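Local coordinates for methylmalonyl-CoA carboxyltransferase 12S subunit (Propionibacterium freudenreichii, PDB 1ON3), which catalyses transfer of the carboxyl group from methylmalonyl-CoA to the biotin of the 1.3S subunit, forming propanoyl-CoA, as the hexameric core of transcarboxylase, at residues Met123-Tyr137 and Ala160-Ile174. Numbering follows the deposited sequence.
Sequences MEQALLTGTPFLFFY and ANVKLSGVVPQIAII
Lys-163, extended through every torsion from chi1 at -175°, meets Glu-124, whose chain bends at chi2 (-74°); the two side chains cross at about a right angle. The salt bridge is lopsided: Lys-163 NZ lies 2.9 Å from Glu-124 OE2, on its syn lone pair, while the bond to OE1 is weak. The lysine methylenes also serve: Lys-163 CE rests 3.6 Å from Leu-127 CD2. A methionine in place of Lys-163 would probably leave the Glu-124 carboxylate without its charged mate and free to swing away from the neighbouring helix.

Deeper between helix segments 123-129 and 160-164, whose axes come within 10.2 Å and run nearly parallel, the bend of Met-123 at chi3 (66°) lays its CE 3.5 Å from Ala-160 CB and against the amide of Asn-161. That amide is held by Gln-170 in its own segment, Asn-161 ND2 donating to Gln-170 OE1 at 3.0 Å and Gln-170 NE2 returning a bond to Asn-161 O, and beyond it by Ser-185 OG, which is hydrogen-bonded to Asn-161 OD1. Leu-164 spreads its branches, CD2 toward Met-123 CB and CD1 toward Leu-127 CB, and the CD1 of Leu-127 presses tightly on Val-167 CG1.

Beyond the Schellman motif closed by Gly-130, strands 133-137 and 170-174 pair in parallel register through five backbone bonds, from Phe-133 N to Pro-169 O (3.0 Å) through Tyr-137 N to Ile-173 O. On one face Ile-173 CD1 sits over the centre of the Phe-136 ring, 4.1 Å from its centroid, a CH-pi contact; on the other, Tyr-137 CE2 meets Ala-172 CB at 3.3 Å. Strands 95-102 and 191-195 flank the pair. Strand 133-139, helix 147-164 and strand 170-175 thus form a beta-alpha-beta crossover with parallel neighbouring strands, within the ClpP/crotonase-type carboxyltransferase domain.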
ATOM      1  N   MET E 123      15.985  21.735   8.599  1.00 13.10           N
ATOM      2  CA  MET E 123      16.101  20.293   8.381  1.00  8.41           C
ATOM      3  C   MET E 123      14.756  19.738   7.891  1.00 11.47           C
ATOM      4  O   MET E 123      14.711  18.868   7.004  1.00 11.27           O
ATOM      5  CB  MET E 123      16.496  19.610   9.698  1.00  7.56           C
ATOM      6  CG  MET E 123      17.916  19.937  10.140  1.00  7.03           C
ATOM      7  SD  MET E 123      18.247  19.304  11.785  1.00 12.76           S
ATOM      8  CE  MET E 123      18.169  17.511  11.504  1.00 13.35           C
ATOM      9  N   GLU E 124      13.660  20.219   8.480  1.00 10.86           N
ATOM     10  CA  GLU E 124      12.328  19.771   8.067  1.00 12.69           C
ATOM     11  C   GLU E 124      12.079  20.173   6.622  1.00 13.42           C
ATOM     12  O   GLU E 124      11.382  19.461   5.903  1.00 14.20           O
ATOM     13  CB  GLU E 124      11.221  20.371   8.950  1.00 18.12           C
ATOM     14  CG  GLU E 124      11.226  19.897  10.413  1.00 15.39           C
ATOM     15  CD  GLU E 124      10.729  18.464  10.624  1.00 20.38           C
ATOM     16  OE1 GLU E 124      10.725  18.026  11.800  1.00 18.96           O
ATOM     17  OE2 GLU E 124      10.340  17.774   9.645  1.00 15.84           O
ATOM     18  N   GLN E 125      12.614  21.318   6.204  1.00 11.92           N
ATOM     19  CA  GLN E 125      12.444  21.749   4.817  1.00 13.84           C
ATOM     20  C   GLN E 125      13.261  20.853   3.881  1.00 11.46           C
ATOM     21  O   GLN E 125      12.834  20.567   2.762  1.00 12.15           O
ATOM     22  CB  GLN E 125      12.869  23.209   4.628  1.00 14.36           C
ATOM     23  CG  GLN E 125      12.151  24.202   5.541  1.00 23.99           C
ATOM     24  CD  GLN E 125      10.644  24.028   5.556  1.00 27.28           C
ATOM     25  OE1 GLN E 125       9.968  24.268   4.554  1.00 35.53           O
ATOM     26  NE2 GLN E 125      10.106  23.606   6.701  1.00 31.52           N
ATOM     27  N   ALA E 126      14.446  20.431   4.314  1.00 10.94           N
ATOM     28  CA  ALA E 126      15.252  19.535   3.478  1.00  9.84           C
ATOM     29  C   ALA E 126      14.488  18.222   3.291  1.00  7.74           C
ATOM     30  O   ALA E 126      14.468  17.657   2.198  1.00  7.76           O
ATOM     31  CB  ALA E 126      16.625  19.249   4.134  1.00 11.07           C
ATOM     32  N   LEU E 127      13.857  17.752   4.363  1.00 11.56           N
ATOM     33  CA  LEU E 127      13.085  16.507   4.345  1.00 14.22           C
ATOM     34  C   LEU E 127      11.848  16.635   3.445  1.00 12.20           C
ATOM     35  O   LEU E 127      11.572  15.773   2.620  1.00  9.59           O
ATOM     36  CB  LEU E 127      12.654  16.139   5.781  1.00 11.49           C
ATOM     37  CG  LEU E 127      11.876  14.827   5.970  1.00 15.56           C
ATOM     38  CD1 LEU E 127      12.757  13.659   5.553  1.00 13.19           C
ATOM     39  CD2 LEU E 127      11.457  14.656   7.437  1.00 16.50           C
ATOM     40  N   LEU E 128      11.113  17.726   3.610  1.00 13.06           N
ATOM     41  CA  LEU E 128       9.901  17.978   2.822  1.00 13.09           C
ATOM     42  C   LEU E 128      10.153  18.092   1.314  1.00 12.61           C
ATOM     43  O   LEU E 128       9.327  17.672   0.512  1.00 13.82           O
ATOM     44  CB  LEU E 128       9.244  19.272   3.302  1.00 15.10           C
ATOM     45  CG  LEU E 128       7.922  19.634   2.622  1.00 18.51           C
ATOM     46  CD1 LEU E 128       6.839  18.650   3.053  1.00 15.20           C
ATOM     47  CD2 LEU E 128       7.523  21.051   3.012  1.00 20.17           C
ATOM     48  N   THR E 129      11.280  18.683   0.937  1.00 11.13           N
ATOM     49  CA  THR E 129      11.618  18.880  -0.471  1.00 13.16           C
ATOM     50  C   THR E 129      12.596  17.834  -0.994  1.00 12.98           C
ATOM     51  O   THR E 129      12.959  17.835  -2.179  1.00 13.73           O
ATOM     52  CB  THR E 129      12.220  20.278  -0.681  1.00 12.33           C
ATOM     53  OG1 THR E 129      13.393  20.417   0.130  1.00 11.73           O
ATOM     54  CG2 THR E 129      11.193  21.374  -0.282  1.00 14.96           C
ATOM     55  N   GLY E 130      13.028  16.948  -0.105  1.00 11.64           N
ATOM     56  CA  GLY E 130      13.955  15.897  -0.500  1.00 10.21           C
ATOM     57  C   GLY E 130      15.357  16.345  -0.889  1.00 11.24           C
ATOM     58  O   GLY E 130      15.922  15.854  -1.875  1.00 13.26           O
ATOM     59  N   THR E 131      15.948  17.261  -0.133  1.00  9.31           N
ATOM     60  CA  THR E 131      17.298  17.691  -0.476  1.00 10.70           C
ATOM     61  C   THR E 131      18.301  17.405   0.629  1.00 10.39           C
ATOM     62  O   THR E 131      17.936  17.181   1.796  1.00 10.46           O
ATOM     63  CB  THR E 131      17.404  19.215  -0.744  1.00 18.68           C
ATOM     64  OG1 THR E 131      17.536  19.896   0.516  1.00 18.11           O
ATOM     65  CG2 THR E 131      16.166  19.737  -1.492  1.00 15.55           C
ATOM     66  N   PRO E 132      19.588  17.409   0.274  1.00 10.57           N
ATOM     67  CA  PRO E 132      20.638  17.167   1.260  1.00 11.57           C
ATOM     68  C   PRO E 132      20.630  18.312   2.284  1.00 15.87           C
ATOM     69  O   PRO E 132      20.139  19.416   1.998  1.00 11.80           O
ATOM     70  CB  PRO E 132      21.905  17.197   0.420  1.00 14.02           C
ATOM     71  CG  PRO E 132      21.454  16.612  -0.879  1.00 15.43           C
ATOM     72  CD  PRO E 132      20.111  17.268  -1.102  1.00 12.43           C
ATOM     73  N   PHE E 133      21.171  18.037   3.467  1.00  8.93           N
ATOM     74  CA  PHE E 133      21.280  19.024   4.544  1.00  8.94           C
ATOM     75  C   PHE E 133      22.736  19.090   5.010  1.00 10.14           C
ATOM     76  O   PHE E 133      23.316  18.065   5.382  1.00  9.21           O
ATOM     77  CB  PHE E 133      20.411  18.634   5.738  1.00  8.78           C
ATOM     78  CG  PHE E 133      20.617  19.512   6.929  1.00 12.07           C
ATOM     79  CD1 PHE E 133      21.178  19.009   8.099  1.00 16.43           C
ATOM     80  CD2 PHE E 133      20.289  20.854   6.871  1.00 11.02           C
ATOM     81  CE1 PHE E 133      21.410  19.848   9.199  1.00 16.68           C
ATOM     82  CE2 PHE E 133      20.521  21.698   7.961  1.00 15.56           C
ATOM     83  CZ  PHE E 133      21.083  21.187   9.123  1.00 16.51           C
ATOM     84  N   LEU E 134      23.314  20.288   5.001  1.00  6.54           N
ATOM     85  CA  LEU E 134      24.703  20.495   5.419  1.00  9.64           C
ATOM     86  C   LEU E 134      24.716  21.489   6.586  1.00 11.95           C
ATOM     87  O   LEU E 134      23.969  22.461   6.590  1.00 12.66           O
ATOM     88  CB  LEU E 134      25.549  21.012   4.248  1.00 12.21           C
ATOM     89  CG  LEU E 134      25.637  20.017   3.073  1.00 14.93           C
ATOM     90  CD1 LEU E 134      24.652  20.440   1.991  1.00 18.28           C
ATOM     91  CD2 LEU E 134      27.047  19.971   2.508  1.00 11.46           C
ATOM     92  N   PHE E 135      25.573  21.235   7.567  1.00 10.21           N
ATOM     93  CA  PHE E 135      25.629  22.061   8.770  1.00 13.79           C
ATOM     94  C   PHE E 135      27.069  22.338   9.235  1.00 12.55           C
ATOM     95  O   PHE E 135      27.818  21.409   9.507  1.00 11.16           O
ATOM     96  CB  PHE E 135      24.849  21.310   9.863  1.00 12.34           C
ATOM     97  CG  PHE E 135      24.539  22.115  11.104  1.00 14.70           C
ATOM     98  CD1 PHE E 135      23.573  21.654  11.988  1.00 11.89           C
ATOM     99  CD2 PHE E 135      25.227  23.287  11.417  1.00 15.81           C
ATOM    100  CE1 PHE E 135      23.293  22.344  13.176  1.00 14.85           C
ATOM    101  CE2 PHE E 135      24.952  23.987  12.607  1.00 17.60           C
ATOM    102  CZ  PHE E 135      23.982  23.508  13.483  1.00 12.81           C
ATOM    103  N   PHE E 136      27.443  23.618   9.303  1.00 12.86           N
ATOM    104  CA  PHE E 136      28.765  24.029   9.801  1.00 13.02           C
ATOM    105  C   PHE E 136      28.589  24.314  11.300  1.00 12.85           C
ATOM    106  O   PHE E 136      27.840  25.225  11.689  1.00 11.03           O
ATOM    107  CB  PHE E 136      29.271  25.315   9.129  1.00 11.81           C
ATOM    108  CG  PHE E 136      29.723  25.140   7.695  1.00 12.25           C
ATOM    109  CD1 PHE E 136      28.832  25.326   6.645  1.00 12.49           C
ATOM    110  CD2 PHE E 136      31.057  24.867   7.401  1.00  9.59           C
ATOM    111  CE1 PHE E 136      29.270  25.252   5.313  1.00 12.23           C
ATOM    112  CE2 PHE E 136      31.505  24.791   6.084  1.00 14.16           C
ATOM    113  CZ  PHE E 136      30.607  24.987   5.034  1.00 12.86           C
ATOM    114  N   TYR E 137      29.254  23.511  12.127  1.00 12.30           N
ATOM    115  CA  TYR E 137      29.205  23.631  13.583  1.00  9.80           C
ATOM    116  C   TYR E 137      30.405  24.449  14.088  1.00 12.12           C
ATOM    117  O   TYR E 137      31.533  24.221  13.674  1.00 11.74           O
ATOM    118  CB  TYR E 137      29.265  22.235  14.209  1.00  8.75           C
ATOM    119  CG  TYR E 137      28.074  21.364  13.905  1.00 10.86           C
ATOM    120  CD1 TYR E 137      27.044  21.224  14.825  1.00  9.72           C
ATOM    121  CD2 TYR E 137      28.007  20.626  12.721  1.00  9.01           C
ATOM    122  CE1 TYR E 137      25.969  20.363  14.589  1.00  7.97           C
ATOM    123  CE2 TYR E 137      26.938  19.760  12.464  1.00  9.08           C
ATOM    124  CZ  TYR E 137      25.925  19.630  13.401  1.00  8.81           C
ATOM    125  OH  TYR E 137      24.875  18.772  13.167  1.00 10.73           O
ATOM    126  N   ALA E 160      15.309  15.308  15.070  1.00  9.89           N
ATOM    127  CA  ALA E 160      15.231  15.672  13.657  1.00 11.34           C
ATOM    128  C   ALA E 160      16.336  14.973  12.847  1.00  9.98           C
ATOM    129  O   ALA E 160      16.097  14.525  11.721  1.00 12.15           O
ATOM    130  CB  ALA E 160      15.329  17.209  13.500  1.00  5.86           C
ATOM    131  N   ASN E 161      17.538  14.877  13.415  1.00 12.34           N
ATOM    132  CA  ASN E 161      18.653  14.208  12.724  1.00  9.21           C
ATOM    133  C   ASN E 161      18.248  12.766  12.449  1.00  7.95           C
ATOM    134  O   ASN E 161      18.495  12.241  11.358  1.00 11.76           O
ATOM    135  CB  ASN E 161      19.933  14.190  13.579  1.00  9.53           C
ATOM    136  CG  ASN E 161      20.665  15.518  13.595  1.00 10.34           C
ATOM    137  OD1 ASN E 161      20.980  16.032  14.662  1.00  9.62           O
ATOM    138  ND2 ASN E 161      20.967  16.068  12.410  1.00  8.66           N
ATOM    139  N   VAL E 162      17.631  12.130  13.441  1.00  7.44           N
ATOM    140  CA  VAL E 162      17.197  10.749  13.301  1.00  8.56           C
ATOM    141  C   VAL E 162      16.047  10.661  12.300  1.00 12.42           C
ATOM    142  O   VAL E 162      15.972   9.725  11.506  1.00  9.95           O
ATOM    143  CB  VAL E 162      16.773  10.153  14.672  1.00  9.63           C
ATOM    144  CG1 VAL E 162      16.229   8.722  14.490  1.00 11.88           C
ATOM    145  CG2 VAL E 162      17.991  10.126  15.616  1.00 10.43           C
ATOM    146  N   LYS E 163      15.145  11.634  12.329  1.00  8.10           N
ATOM    147  CA  LYS E 163      14.025  11.621  11.392  1.00 10.83           C
ATOM    148  C   LYS E 163      14.557  11.667   9.943  1.00  8.43           C
ATOM    149  O   LYS E 163      14.088  10.920   9.086  1.00  9.66           O
ATOM    150  CB  LYS E 163      13.111  12.822  11.668  1.00 11.50           C
ATOM    151  CG  LYS E 163      11.836  12.874  10.843  1.00 11.83           C
ATOM    152  CD  LYS E 163      11.025  14.109  11.260  1.00 13.48           C
ATOM    153  CE  LYS E 163       9.692  14.196  10.533  1.00 15.87           C
ATOM    154  NZ  LYS E 163       9.006  15.512  10.796  1.00 16.68           N
ATOM    155  N   LEU E 164      15.546  12.524   9.685  1.00  8.58           N
ATOM    156  CA  LEU E 164      16.130  12.650   8.342  1.00 10.55           C
ATOM    157  C   LEU E 164      17.065  11.494   7.978  1.00 12.40           C
ATOM    158  O   LEU E 164      17.374  11.277   6.807  1.00  7.71           O
ATOM    159  CB  LEU E 164      16.925  13.958   8.212  1.00 11.09           C
ATOM    160  CG  LEU E 164      16.206  15.245   7.765  1.00 10.25           C
ATOM    161  CD1 LEU E 164      15.126  15.654   8.791  1.00  9.30           C
ATOM    162  CD2 LEU E 164      17.240  16.363   7.616  1.00  8.55           C
ATOM    163  N   SER E 165      17.523  10.759   8.984  1.00 10.68           N
ATOM    164  CA  SER E 165      18.472   9.685   8.740  1.00  9.94           C
ATOM    165  C   SER E 165      17.996   8.676   7.687  1.00  7.03           C
ATOM    166  O   SER E 165      16.926   8.097   7.816  1.00  9.01           O
ATOM    167  CB  SER E 165      18.807   8.977  10.066  1.00 14.17           C
ATOM    168  OG  SER E 165      19.952   8.146   9.918  1.00 11.80           O
ATOM    169  N   GLY E 166      18.791   8.482   6.637  1.00 11.58           N
ATOM    170  CA  GLY E 166      18.413   7.530   5.599  1.00 12.12           C
ATOM    171  C   GLY E 166      17.379   8.032   4.597  1.00 15.97           C
ATOM    172  O   GLY E 166      16.950   7.272   3.722  1.00 11.21           O
ATOM    173  N   VAL E 167      16.974   9.301   4.719  1.00 11.19           N
ATOM    174  CA  VAL E 167      15.994   9.894   3.799  1.00 12.85           C
ATOM    175  C   VAL E 167      16.714  10.928   2.935  1.00 12.29           C
ATOM    176  O   VAL E 167      16.628  10.884   1.709  1.00 14.24           O
ATOM    177  CB  VAL E 167      14.833  10.566   4.553  1.00 14.04           C
ATOM    178  CG1 VAL E 167      13.751  11.010   3.540  1.00 13.38           C
ATOM    179  CG2 VAL E 167      14.237   9.589   5.578  1.00 13.11           C
ATOM    180  N   VAL E 168      17.417  11.870   3.566  1.00 11.48           N
ATOM    181  CA  VAL E 168      18.221  12.837   2.815  1.00  9.97           C
ATOM    182  C   VAL E 168      19.616  12.793   3.442  1.00 11.84           C
ATOM    183  O   VAL E 168      19.743  12.604   4.645  1.00 13.16           O
ATOM    184  CB  VAL E 168      17.660  14.289   2.873  1.00 10.64           C
ATOM    185  CG1 VAL E 168      16.291  14.342   2.200  1.00  9.69           C
ATOM    186  CG2 VAL E 168      17.582  14.781   4.318  1.00  8.65           C
ATOM    187  N   PRO E 169      20.681  12.939   2.633  1.00 11.08           N
ATOM    188  CA  PRO E 169      22.038  12.895   3.188  1.00  9.07           C
ATOM    189  C   PRO E 169      22.274  14.066   4.130  1.00 12.61           C
ATOM    190  O   PRO E 169      21.798  15.170   3.870  1.00 11.26           O
ATOM    191  CB  PRO E 169      22.933  12.984   1.948  1.00 16.12           C
ATOM    192  CG  PRO E 169      22.042  12.572   0.814  1.00 15.68           C
ATOM    193  CD  PRO E 169      20.725  13.191   1.182  1.00  9.79           C
ATOM    194  N   GLN E 170      23.005  13.817   5.219  1.00  6.77           N
ATOM    195  CA  GLN E 170      23.311  14.851   6.205  1.00  4.68           C
ATOM    196  C   GLN E 170      24.816  14.890   6.421  1.00  7.32           C
ATOM    197  O   GLN E 170      25.422  13.885   6.803  1.00 11.30           O
ATOM    198  CB  GLN E 170      22.622  14.552   7.545  1.00  6.26           C
ATOM    199  CG  GLN E 170      21.116  14.446   7.497  1.00  9.10           C
ATOM    200  CD  GLN E 170      20.542  14.111   8.854  1.00  9.21           C
ATOM    201  OE1 GLN E 170      20.391  14.991   9.702  1.00 10.92           O
ATOM    202  NE2 GLN E 170      20.241  12.827   9.080  1.00  9.82           N
ATOM    203  N   ILE E 171      25.407  16.053   6.155  1.00  7.88           N
ATOM    204  CA  ILE E 171      26.843  16.272   6.273  1.00 10.30           C
ATOM    205  C   ILE E 171      27.154  17.332   7.338  1.00 11.92           C
ATOM    206  O   ILE E 171      26.647  18.453   7.291  1.00 13.99           O
ATOM    207  CB  ILE E 171      27.422  16.727   4.906  1.00 11.90           C
ATOM    208  CG1 ILE E 171      27.201  15.617   3.872  1.00 11.29           C
ATOM    209  CG2 ILE E 171      28.915  17.053   5.021  1.00 11.93           C
ATOM    210  CD1 ILE E 171      27.488  16.039   2.415  1.00 12.80           C
ATOM    211  N   ALA E 172      27.987  16.968   8.301  1.00 13.37           N
ATOM    212  CA  ALA E 172      28.358  17.900   9.345  1.00 11.36           C
ATOM    213  C   ALA E 172      29.793  18.350   9.130  1.00 13.32           C
ATOM    214  O   ALA E 172      30.667  17.537   8.811  1.00 14.14           O
ATOM    215  CB  ALA E 172      28.224  17.238  10.697  1.00  9.13           C
ATOM    216  N   ILE E 173      30.035  19.645   9.282  1.00  8.62           N
ATOM    217  CA  ILE E 173      31.391  20.175   9.165  1.00 12.74           C
ATOM    218  C   ILE E 173      31.692  20.892  10.479  1.00 13.36           C
ATOM    219  O   ILE E 173      31.064  21.907  10.786  1.00 12.42           O
ATOM    220  CB  ILE E 173      31.534  21.200   8.003  1.00 13.41           C
ATOM    221  CG1 ILE E 173      31.133  20.567   6.671  1.00 13.12           C
ATOM    222  CG2 ILE E 173      32.979  21.669   7.899  1.00 12.62           C
ATOM    223  CD1 ILE E 173      29.738  20.957   6.213  1.00 17.29           C
ATOM    224  N   ILE E 174      32.613  20.340  11.268  1.00 11.88           N
ATOM    225  CA  ILE E 174      32.991  20.947  12.540  1.00 12.94           C
ATOM    226  C   ILE E 174      34.149  21.869  12.205  1.00 13.39           C
ATOM    227  O   ILE E 174      35.226  21.401  11.814  1.00 11.80           O
ATOM    228  CB  ILE E 174      33.499  19.912  13.577  1.00 12.54           C
ATOM    229  CG1 ILE E 174      32.698  18.613  13.499  1.00 10.92           C
ATOM    230  CG2 ILE E 174      33.420  20.539  14.981  1.00 15.55           C
ATOM    231  CD1 ILE E 174      31.249  18.746  13.783  1.00  9.66           C
TER